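Local coordinates for beta-ketoacyl-[acyl-carrier-protein] synthase FabY (PDB 4CW4), which catalyses the condensation of acetyl-CoA with malonyl-[acyl-carrier-protein] to acetoacetyl-[acyl-carrier-protein], the primer that initiates fatty acid biosynthesis, at residues V91-D102 with A164-T175; F361-V370 with H477-I488. All coordinates share one frame; numbering follows the deposited sequence.

Both contacts are largely buried, but at different depths: the centre of contact 2 lies about 3 Å from the centre of the chain and all its touching residues are buried, whereas that of contact 1 lies about 18 Å out and some residues are exposed. Their centres are about 17 Å apart, yet they meet, through Gly171 N to Leu363 O and Tyr98 OH to Glu365 OE2, both probable hydrogen bonds. Contact 1 joins two short strands and their loops by arginine hydrogen bonds to backbone carbonyls, a glutamine amide and a salt-bridge network. Contact 2 packs a core strand on a helix, using an edge-to-face ring pair at His477, aliphatic side chains, small hydroxyls and one shared aspartate.

Contact 1 of 2, residues V91-D102 with A164-T175; sequences VRRIEPQYLDPD and ALTVKSAGQLPT
With CG wedged between its backbone N and carbonyl carbon (chi1 56°), Arg92 runs its extended chain along to the 172-175 segment, while Gln172, its CG beside the backbone N (chi1 -65°), reaches back to the backbone of Arg93 and Glu95. The guanidinium grips that segment at its edge: NH1 meets Gln172 O at 2.9 Å, with Leu90 O as a further acceptor, and NH2 meets Leu173 O at 2.9 Å, both oxygens lying in its plane. NH2 also gives a more bent bond to Thr175 OG1, which lies tilted from that plane. Thr175 OG1 in turn donates to Glu95 OE1 at 2.6 Å, on its syn lone pair, and Glu95 OE2 holds Arg92 NE. The Gln172 amide is fixed at both ends: NE2 donates to Arg93 O at 3.0 Å, from above that carbonyl plane, and to Ala170 O, while OE1 accepts from Glu95 N at 2.9 Å. At the far end, Lys168 NZ donates to Leu165 O and bridges to Asp102 OD1 at 2.8 Å; Asp102 OD2 takes Arg93 NH2, making a three-residue charge network. Between these ends Ile94 CG1 packs on Ala170 CB at 3.7 Å. Reciprocal backbone bonds pair Arg92 with Ala170, the strand axes at 145°: a two-stranded antiparallel ribbon, tied by backbone and side-chain bonds, that closes the base of a 61-residue, helix-free, strand-rich excursion and adjoins the ketosynthase core through Gly171 and Leu363.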
loop_
_atom_site.group_PDB
_atom_site.type_symbol
_atom_site.label_atom_id
_atom_site.label_comp_id
_atom_site.label_asym_id
_atom_site.label_seq_id
_atom_site.Cartn_x
_atom_site.Cartn_y
_atom_site.Cartn_z
ATOM N N VAL A 91 -24.727 10.783 -0.750
ATOM C CA VAL A 91 -24.825 9.970 -1.966
ATOM C C VAL A 91 -25.876 10.573 -2.906
ATOM O O VAL A 91 -26.974 10.937 -2.485
ATOM C CB VAL A 91 -25.214 8.510 -1.633
ATOM C CG1 VAL A 91 -25.538 7.717 -2.894
ATOM C CG2 VAL A 91 -24.114 7.857 -0.839
ATOM N N ARG A 92 -25.532 10.692 -4.188
ATOM C CA ARG A 92 -26.439 11.268 -5.192
ATOM C C ARG A 92 -25.923 10.964 -6.590
ATOM O O ARG A 92 -24.837 10.394 -6.730
ATOM C CB ARG A 92 -26.567 12.785 -4.983
ATOM C CG ARG A 92 -25.247 13.553 -5.010
ATOM C CD ARG A 92 -25.403 14.917 -4.325
ATOM N NE ARG A 92 -24.265 15.800 -4.591
ATOM C CZ ARG A 92 -23.109 15.782 -3.938
ATOM N NH1 ARG A 92 -22.910 14.958 -2.911
ATOM N NH2 ARG A 92 -22.147 16.614 -4.305
ATOM N N ARG A 93 -26.662 11.377 -7.612
ATOM C CA ARG A 93 -26.236 11.152 -8.992
ATOM C C ARG A 93 -24.894 11.841 -9.216
ATOM O O ARG A 93 -24.636 12.921 -8.680
ATOM C CB ARG A 93 -27.288 11.675 -9.991
ATOM C CG ARG A 93 -27.145 11.122 -11.417
ATOM C CD ARG A 93 -28.332 11.515 -12.301
ATOM N NE ARG A 93 -28.461 10.640 -13.488
ATOM C CZ ARG A 93 -27.750 10.778 -14.607
ATOM N NH1 ARG A 93 -26.853 11.765 -14.731
ATOM N NH2 ARG A 93 -27.937 9.938 -15.617
ATOM N N ILE A 94 -24.037 11.206 -10.004
ATOM C CA ILE A 94 -22.706 11.724 -10.288
ATOM C C ILE A 94 -22.783 13.011 -11.102
ATOM O O ILE A 94 -23.436 13.052 -12.147
ATOM C CB ILE A 94 -21.870 10.692 -11.058
ATOM C CG1 ILE A 94 -21.640 9.444 -10.189
ATOM C CG2 ILE A 94 -20.519 11.302 -11.489
ATOM C CD1 ILE A 94 -21.053 8.277 -10.944
ATOM N N GLU A 95 -22.099 14.038 -10.617
ATOM C CA GLU A 95 -22.196 15.392 -11.170
ATOM C C GLU A 95 -21.081 15.681 -12.166
ATOM O O GLU A 95 -20.056 15.001 -12.182
ATOM C CB GLU A 95 -22.248 16.406 -10.018
ATOM C CG GLU A 95 -23.525 16.224 -9.195
ATOM C CD GLU A 95 -23.625 17.116 -7.985
ATOM O OE1 GLU A 95 -22.764 18.008 -7.806
ATOM O OE2 GLU A 95 -24.599 16.928 -7.219
ATOM N N PRO A 96 -21.288 16.693 -13.024
ATOM C CA PRO A 96 -20.379 16.890 -14.157
ATOM C C PRO A 96 -18.933 17.204 -13.815
ATOM O O PRO A 96 -18.056 17.004 -14.653
ATOM C CB PRO A 96 -20.978 18.080 -14.911
ATOM C CG PRO A 96 -22.326 18.293 -14.365
ATOM C CD PRO A 96 -22.448 17.600 -13.062
ATOM N N GLN A 97 -18.684 17.705 -12.618
ATOM C CA GLN A 97 -17.334 18.021 -12.203
ATOM C C GLN A 97 -16.459 16.757 -12.073
ATOM O O GLN A 97 -15.240 16.860 -11.982
ATOM C CB GLN A 97 -17.323 18.855 -10.913
ATOM C CG GLN A 97 -17.917 18.187 -9.662
ATOM C CD GLN A 97 -19.395 18.451 -9.484
ATOM O OE1 GLN A 97 -20.111 18.748 -10.445
ATOM N NE2 GLN A 97 -19.871 18.340 -8.242
ATOM N N TYR A 98 -17.095 15.582 -12.053
ATOM C CA TYR A 98 -16.392 14.291 -12.104
ATOM C C TYR A 98 -16.379 13.695 -13.500
ATOM O O TYR A 98 -15.322 13.418 -14.065
ATOM C CB TYR A 98 -17.034 13.280 -11.136
ATOM C CG TYR A 98 -17.048 13.798 -9.734
ATOM C CD1 TYR A 98 -15.943 13.661 -8.916
ATOM C CD2 TYR A 98 -18.141 14.471 -9.243
ATOM C CE1 TYR A 98 -15.931 14.175 -7.635
ATOM C CE2 TYR A 98 -18.145 14.983 -7.971
ATOM C CZ TYR A 98 -17.046 14.835 -7.173
ATOM O OH TYR A 98 -17.105 15.380 -5.917
ATOM N N LEU A 99 -17.571 13.455 -14.026
ATOM C CA LEU A 99 -17.760 12.794 -15.318
ATOM C C LEU A 99 -19.241 12.817 -15.660
ATOM O O LEU A 99 -20.083 13.115 -14.801
ATOM C CB LEU A 99 -17.279 11.339 -15.263
ATOM C CG LEU A 99 -17.868 10.495 -14.127
ATOM C CD1 LEU A 99 -19.028 9.651 -14.649
ATOM C CD2 LEU A 99 -16.818 9.622 -13.452
ATOM N N ASP A 100 -19.559 12.522 -16.915
ATOM C CA ASP A 100 -20.935 12.372 -17.317
ATOM C C ASP A 100 -21.220 10.880 -17.386
ATOM O O ASP A 100 -20.722 10.202 -18.283
ATOM C CB ASP A 100 -21.148 13.022 -18.686
ATOM C CG ASP A 100 -22.589 12.970 -19.159
ATOM O OD1 ASP A 100 -23.384 12.150 -18.658
ATOM O OD2 ASP A 100 -22.905 13.747 -20.084
ATOM N N PRO A 101 -22.071 10.367 -16.485
ATOM C CA PRO A 101 -22.229 8.914 -16.470
ATOM C C PRO A 101 -23.036 8.384 -17.651
ATOM O O PRO A 101 -23.188 7.179 -17.758
ATOM C CB PRO A 101 -22.938 8.661 -15.129
ATOM C CG PRO A 101 -23.725 9.921 -14.930
ATOM C CD PRO A 101 -22.833 11.012 -15.396
ATOM N N ASP A 102 -23.548 9.274 -18.502
ATOM C CA ASP A 102 -24.131 8.870 -19.775
ATOM C C ASP A 102 -23.208 9.129 -20.975
ATOM O O ASP A 102 -23.588 8.874 -22.118
ATOM C CB ASP A 102 -25.454 9.603 -19.983
ATOM C CG ASP A 102 -26.505 9.169 -18.998
ATOM O OD1 ASP A 102 -26.756 7.940 -18.914
ATOM O OD2 ASP A 102 -27.064 10.040 -18.295
ATOM N N ALA A 164 -22.362 5.048 -21.958
ATOM C CA ALA A 164 -22.984 5.241 -20.661
ATOM C C ALA A 164 -22.469 4.186 -19.691
ATOM O O ALA A 164 -22.262 3.040 -20.063
ATOM C CB ALA A 164 -24.477 5.161 -20.776
ATOM N N LEU A 165 -22.245 4.601 -18.451
ATOM C CA LEU A 165 -21.934 3.664 -17.374
ATOM C C LEU A 165 -23.246 3.105 -16.841
ATOM O O LEU A 165 -24.270 3.785 -16.843
ATOM C CB LEU A 165 -21.197 4.381 -16.243
ATOM C CG LEU A 165 -19.865 5.063 -16.561
ATOM C CD1 LEU A 165 -19.370 5.857 -15.363
ATOM C CD2 LEU A 165 -18.823 4.027 -16.945
ATOM N N THR A 166 -23.231 1.868 -16.371
ATOM C CA THR A 166 -24.434 1.305 -15.755
ATOM C C THR A 166 -24.712 1.907 -14.368
ATOM O O THR A 166 -25.816 1.804 -13.865
ATOM C CB THR A 166 -24.329 -0.210 -15.605
ATOM O OG1 THR A 166 -23.234 -0.506 -14.743
ATOM C CG2 THR A 166 -24.133 -0.878 -16.978
ATOM N N VAL A 167 -23.694 2.514 -13.769
ATOM C CA VAL A 167 -23.757 3.134 -12.445
ATOM C C VAL A 167 -23.829 4.643 -12.619
ATOM O O VAL A 167 -23.064 5.210 -13.402
ATOM C CB VAL A 167 -22.489 2.746 -11.643
ATOM C CG1 VAL A 167 -22.339 3.564 -10.364
ATOM C CG2 VAL A 167 -22.526 1.252 -11.340
ATOM N N LYS A 168 -24.743 5.294 -11.903
ATOM C CA LYS A 168 -24.957 6.731 -12.083
ATOM C C LYS A 168 -24.723 7.539 -10.809
ATOM O O LYS A 168 -24.918 8.747 -10.837
ATOM C CB LYS A 168 -26.391 7.043 -12.560
ATOM C CG LYS A 168 -26.934 6.183 -13.711
ATOM C CD LYS A 168 -26.246 6.435 -15.021
ATOM C CE LYS A 168 -26.851 5.565 -16.131
ATOM N NZ LYS A 168 -26.102 5.746 -17.383
ATOM N N SER A 169 -24.353 6.879 -9.708
ATOM C CA SER A 169 -24.338 7.514 -8.392
ATOM C C SER A 169 -23.018 7.338 -7.650
ATOM O O SER A 169 -22.280 6.412 -7.910
ATOM C CB SER A 169 -25.491 6.975 -7.546
ATOM O OG SER A 169 -25.587 5.568 -7.668
ATOM N N ALA A 170 -22.738 8.258 -6.737
ATOM C CA ALA A 170 -21.513 8.239 -5.931
ATOM C C ALA A 170 -21.643 9.144 -4.722
ATOM O O ALA A 170 -22.461 10.072 -4.726
ATOM C CB ALA A 170 -20.329 8.684 -6.759
ATOM N N GLY A 171 -20.821 8.880 -3.706
ATOM C CA GLY A 171 -20.662 9.795 -2.581
ATOM C C GLY A 171 -19.631 10.849 -2.916
ATOM O O GLY A 171 -18.446 10.557 -3.008
ATOM N N GLN A 172 -20.109 12.077 -3.100
ATOM C CA GLN A 172 -19.326 13.198 -3.629
ATOM C C GLN A 172 -19.205 14.305 -2.611
ATOM O O GLN A 172 -20.180 14.590 -1.910
ATOM C CB GLN A 172 -20.038 13.747 -4.873
ATOM C CG GLN A 172 -20.082 12.754 -6.031
ATOM C CD GLN A 172 -21.232 13.021 -6.972
ATOM O OE1 GLN A 172 -21.127 13.845 -7.882
ATOM N NE2 GLN A 172 -22.337 12.322 -6.769
ATOM N N LEU A 173 -18.042 14.946 -2.525
ATOM C CA LEU A 173 -17.938 16.145 -1.700
ATOM C C LEU A 173 -19.046 17.138 -2.031
ATOM O O LEU A 173 -19.544 17.162 -3.158
ATOM C CB LEU A 173 -16.579 16.829 -1.883
ATOM C CG LEU A 173 -15.335 16.048 -1.444
ATOM C CD1 LEU A 173 -14.077 16.914 -1.430
ATOM C CD2 LEU A 173 -15.542 15.401 -0.090
ATOM N N PRO A 174 -19.447 17.959 -1.043
ATOM C CA PRO A 174 -20.523 18.920 -1.304
ATOM C C PRO A 174 -20.292 19.763 -2.570
ATOM O O PRO A 174 -19.198 20.297 -2.792
ATOM C CB PRO A 174 -20.527 19.793 -0.051
ATOM C CG PRO A 174 -20.013 18.875 1.035
ATOM C CD PRO A 174 -18.949 18.066 0.341
ATOM N N THR A 175 -21.333 19.879 -3.388
ATOM C CA THR A 175 -21.187 20.538 -4.683
ATOM C C THR A 175 -20.737 21.973 -4.478
ATOM O O THR A 175 -21.378 22.739 -3.739
ATOM C CB THR A 175 -22.491 20.531 -5.442
ATOM O OG1 THR A 175 -22.990 19.196 -5.520
ATOM C CG2 THR A 175 -22.315 21.119 -6.853
HETATM O O HOH W 1 -18.402 17.816 -5.604
#

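Contact 2 of 2, residues F361-V370 with H477-I488; sequences FTLAESSQYV and HSLATASADQLI
This contact opens at the ketosynthase active site: His477, predicted to be catalytic, lies against Phe361, with Cys286 and His439, the other assigned active-site residues, close to its side chain. The two rings form an edge-to-face pair, centroids 4.8 Å apart and planes at 55°; the edge of His477 is turned to the Phe361 face, its CD2 over that face toward the rim. CG of His477 lies anti to the backbone N (chi1 -168°), which sets the imidazole beside Phe361, while ND1 accepts from Leu479 N, tilted from the ring plane. The backbone of His477 is held as well, N donating to Thr362 O at 2.8 Å and O accepting from Ala364 N in a bent bond. Phe361 CE1 meets Leu479 CD2 at 4.1 Å. Beyond this point strand 366-370 crosses helix 482-488 at 56°, their axes 8.0 Å apart: a β-layer strand against a helix of the central α layer of the α-β-α-β-α thiolase-like fold, where Ala484 and Leu487 also touch Phe289 of helix 288-301. Ser366 OG reaches the syn lone pair of Asp485 OD1 at 2.7 Å, and Asn19 ND2 bonds to OD1 too; OD2 accepts from Ser478 OG. In the conformer given, Gln368 NE2 takes the anti lone pair of OD1, and Gln368 OE1 is hydrogen-bonded to Ser24. Thr481 OG1 donates to Ser366 O from above that carbonyl plane. Val370 CG1 meets Leu487 CD2 at 4.0 Å.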
loop_
_atom_site.group_PDB
_atom_site.type_symbol
_atom_site.label_atom_id
_atom_site.label_comp_id
_atom_site.label_asym_id
_atom_site.label_seq_id
_atom_site.Cartn_x
_atom_site.Cartn_y
_atom_site.Cartn_z
ATOM N N PHE A 361 -22.654 -1.797 -3.576
ATOM C CA PHE A 361 -22.185 -0.616 -2.891
ATOM C C PHE A 361 -22.116 0.594 -3.822
ATOM O O PHE A 361 -22.226 0.474 -5.048
ATOM C CB PHE A 361 -20.889 -0.889 -2.082
ATOM C CG PHE A 361 -19.588 -0.930 -2.864
ATOM C CD1 PHE A 361 -18.871 0.222 -3.125
ATOM C CD2 PHE A 361 -19.016 -2.137 -3.186
ATOM C CE1 PHE A 361 -17.653 0.191 -3.751
ATOM C CE2 PHE A 361 -17.771 -2.181 -3.831
ATOM C CZ PHE A 361 -17.106 -1.006 -4.107
ATOM N N THR A 362 -21.965 1.762 -3.213
ATOM C CA THR A 362 -21.800 3.019 -3.913
ATOM C C THR A 362 -20.410 3.568 -3.644
ATOM O O THR A 362 -20.012 3.740 -2.495
ATOM C CB THR A 362 -22.848 4.023 -3.414
ATOM O OG1 THR A 362 -24.144 3.589 -3.840
ATOM C CG2 THR A 362 -22.582 5.433 -3.944
ATOM N N LEU A 363 -19.686 3.855 -4.716
ATOM C CA LEU A 363 -18.343 4.384 -4.633
ATOM C C LEU A 363 -18.367 5.830 -4.132
ATOM O O LEU A 363 -19.237 6.604 -4.514
ATOM C CB LEU A 363 -17.730 4.313 -6.025
ATOM C CG LEU A 363 -16.253 4.585 -6.177
ATOM C CD1 LEU A 363 -15.447 3.541 -5.447
ATOM C CD2 LEU A 363 -15.911 4.594 -7.645
ATOM N N ALA A 364 -17.400 6.196 -3.293
ATOM C CA ALA A 364 -17.337 7.520 -2.704
ATOM C C ALA A 364 -15.898 7.994 -2.543
ATOM O O ALA A 364 -14.960 7.197 -2.510
ATOM C CB ALA A 364 -18.018 7.529 -1.362
ATOM N N GLU A 365 -15.754 9.304 -2.399
ATOM C CA GLU A 365 -14.468 9.916 -2.073
ATOM C C GLU A 365 -14.487 10.481 -0.657
ATOM O O GLU A 365 -15.478 11.050 -0.202
ATOM C CB GLU A 365 -14.154 11.042 -3.059
ATOM C CG GLU A 365 -15.155 12.189 -3.070
ATOM C CD GLU A 365 -14.902 13.237 -4.147
ATOM O OE1 GLU A 365 -13.977 13.077 -4.986
ATOM O OE2 GLU A 365 -15.656 14.223 -4.168
ATOM N N SER A 366 -13.365 10.342 0.037
ATOM C CA SER A 366 -13.235 10.850 1.399
ATOM C C SER A 366 -11.789 10.925 1.783
ATOM O O SER A 366 -10.995 10.060 1.403
ATOM C CB SER A 366 -13.918 9.918 2.387
ATOM O OG SER A 366 -13.877 10.460 3.707
ATOM N N SER A 367 -11.440 11.952 2.543
ATOM C CA SER A 367 -10.156 11.970 3.237
ATOM C C SER A 367 -10.432 12.367 4.665
ATOM O O SER A 367 -11.106 13.359 4.923
ATOM C CB SER A 367 -9.141 12.926 2.611
ATOM O OG SER A 367 -7.904 12.835 3.309
ATOM N N GLN A 368 -9.885 11.593 5.597
ATOM C CA GLN A 368 -10.162 11.729 7.024
ATOM C C GLN A 368 -8.888 11.452 7.795
ATOM O O GLN A 368 -8.157 10.538 7.436
ATOM C CB GLN A 368 -11.201 10.696 7.459
ATOM C CG GLN A 368 -12.545 10.755 6.770
ATOM C CD GLN A 368 -13.455 11.801 7.346
ATOM O OE1 GLN A 368 -13.014 12.885 7.728
ATOM N NE2 GLN A 368 -14.741 11.492 7.405
ATOM N N TYR A 369 -8.675 12.201 8.872
ATOM C CA TYR A 369 -7.556 11.987 9.785
ATOM C C TYR A 369 -7.993 12.094 11.239
ATOM O O TYR A 369 -8.837 12.918 11.586
ATOM C CB TYR A 369 -6.406 12.983 9.508
ATOM C CG TYR A 369 -5.774 12.667 8.206
ATOM C CD1 TYR A 369 -4.878 11.617 8.105
ATOM C CD2 TYR A 369 -6.132 13.355 7.050
ATOM C CE1 TYR A 369 -4.343 11.265 6.893
ATOM C CE2 TYR A 369 -5.608 13.010 5.842
ATOM C CZ TYR A 369 -4.720 11.969 5.761
ATOM O OH TYR A 369 -4.181 11.582 4.548
ATOM N N VAL A 370 -7.394 11.260 12.084
ATOM C CA VAL A 370 -7.465 11.471 13.523
ATOM C C VAL A 370 -6.056 11.742 14.022
ATOM O O VAL A 370 -5.066 11.248 13.454
ATOM C CB VAL A 370 -8.070 10.268 14.301
ATOM C CG1 VAL A 370 -9.552 10.074 13.919
ATOM C CG2 VAL A 370 -7.256 8.996 14.103
ATOM N N HIS A 477 -19.212 4.352 0.081
ATOM C CA HIS A 477 -18.059 3.547 0.432
ATOM C C HIS A 477 -16.794 4.182 -0.128
ATOM O O HIS A 477 -16.534 4.111 -1.325
ATOM C CB HIS A 477 -18.265 2.164 -0.171
ATOM C CG HIS A 477 -17.316 1.136 0.335
ATOM N ND1 HIS A 477 -16.127 1.470 0.934
ATOM C CD2 HIS A 477 -17.383 -0.217 0.350
ATOM C CE1 HIS A 477 -15.503 0.365 1.313
ATOM N NE2 HIS A 477 -16.242 -0.673 0.969
ATOM N N SER A 478 -16.012 4.811 0.741
ATOM C CA SER A 478 -14.802 5.533 0.324
ATOM C C SER A 478 -13.540 4.673 0.345
ATOM O O SER A 478 -12.422 5.188 0.340
ATOM C CB SER A 478 -14.601 6.778 1.188
ATOM O OG SER A 478 -14.466 6.387 2.543
ATOM N N LEU A 479 -13.721 3.360 0.314
ATOM C CA LEU A 479 -12.626 2.430 0.032
ATOM C C LEU A 479 -11.615 2.491 1.186
ATOM O O LEU A 479 -11.974 2.128 2.301
ATOM C CB LEU A 479 -12.011 2.690 -1.347
ATOM C CG LEU A 479 -12.970 2.639 -2.547
ATOM C CD1 LEU A 479 -12.200 2.703 -3.852
ATOM C CD2 LEU A 479 -13.885 1.407 -2.526
ATOM N N ALA A 480 -10.377 2.943 0.950
ATOM C CA ALA A 480 -9.417 3.016 2.060
ATOM C C ALA A 480 -9.978 3.772 3.256
ATOM O O ALA A 480 -9.750 3.398 4.399
ATOM C CB ALA A 480 -8.089 3.665 1.651
ATOM N N THR A 481 -10.719 4.833 2.982
ATOM C CA THR A 481 -11.127 5.756 4.030
ATOM C C THR A 481 -12.413 5.310 4.719
ATOM O O THR A 481 -12.870 5.955 5.656
ATOM C CB THR A 481 -11.302 7.158 3.410
ATOM O OG1 THR A 481 -10.168 7.418 2.579
ATOM C CG2 THR A 481 -11.416 8.250 4.461
ATOM N N ALA A 482 -12.977 4.192 4.278
ATOM C CA ALA A 482 -14.301 3.800 4.749
ATOM C C ALA A 482 -14.395 3.720 6.278
ATOM O O ALA A 482 -15.323 4.237 6.885
ATOM C CB ALA A 482 -14.716 2.493 4.145
ATOM N N SER A 483 -13.447 3.050 6.916
ATOM C CA SER A 483 -13.528 2.878 8.354
ATOM C C SER A 483 -13.128 4.123 9.125
ATOM O O SER A 483 -13.431 4.212 10.301
ATOM C CB SER A 483 -12.792 1.619 8.825
ATOM O OG SER A 483 -11.449 1.564 8.363
ATOM N N ALA A 484 -12.506 5.094 8.473
ATOM C CA ALA A 484 -12.329 6.413 9.072
ATOM C C ALA A 484 -13.666 7.186 9.071
ATOM O O ALA A 484 -13.998 7.840 10.039
ATOM C CB ALA A 484 -11.247 7.219 8.349
ATOM N N ASP A 485 -14.427 7.111 7.986
ATOM C CA ASP A 485 -15.779 7.681 7.985
ATOM C C ASP A 485 -16.592 7.107 9.160
ATOM O O ASP A 485 -17.354 7.814 9.823
ATOM C CB ASP A 485 -16.531 7.366 6.677
ATOM C CG ASP A 485 -15.958 8.075 5.458
ATOM O OD1 ASP A 485 -15.334 9.154 5.592
ATOM O OD2 ASP A 485 -16.187 7.547 4.340
ATOM N N GLN A 486 -16.454 5.800 9.389
ATOM C CA GLN A 486 -17.123 5.149 10.523
ATOM C C GLN A 486 -16.658 5.706 11.869
ATOM O O GLN A 486 -17.474 6.090 12.712
ATOM C CB GLN A 486 -16.921 3.624 10.487
ATOM C CG GLN A 486 -17.542 2.915 9.292
ATOM C CD GLN A 486 -17.100 1.450 9.227
ATOM O OE1 GLN A 486 -15.962 1.139 8.888
ATOM N NE2 GLN A 486 -17.984 0.563 9.568
ATOM N N LEU A 487 -15.348 5.717 12.089
ATOM C CA LEU A 487 -14.784 6.186 13.353
ATOM C C LEU A 487 -15.217 7.616 13.642
ATOM O O LEU A 487 -15.649 7.929 14.738
ATOM C CB LEU A 487 -13.246 6.078 13.336
ATOM C CG LEU A 487 -12.557 6.655 14.597
ATOM C CD1 LEU A 487 -13.125 6.049 15.845
ATOM C CD2 LEU A 487 -11.024 6.462 14.570
ATOM N N ILE A 488 -15.152 8.479 12.650
ATOM C CA ILE A 488 -15.446 9.871 12.918
ATOM C C ILE A 488 -16.929 10.056 13.228
ATOM O O ILE A 488 -17.282 10.825 14.129
ATOM C CB ILE A 488 -14.919 10.756 11.789
ATOM C CG1 ILE A 488 -13.400 10.902 11.958
ATOM C CG2 ILE A 488 -15.600 12.118 11.793
ATOM C CD1 ILE A 488 -12.738 11.617 10.855
#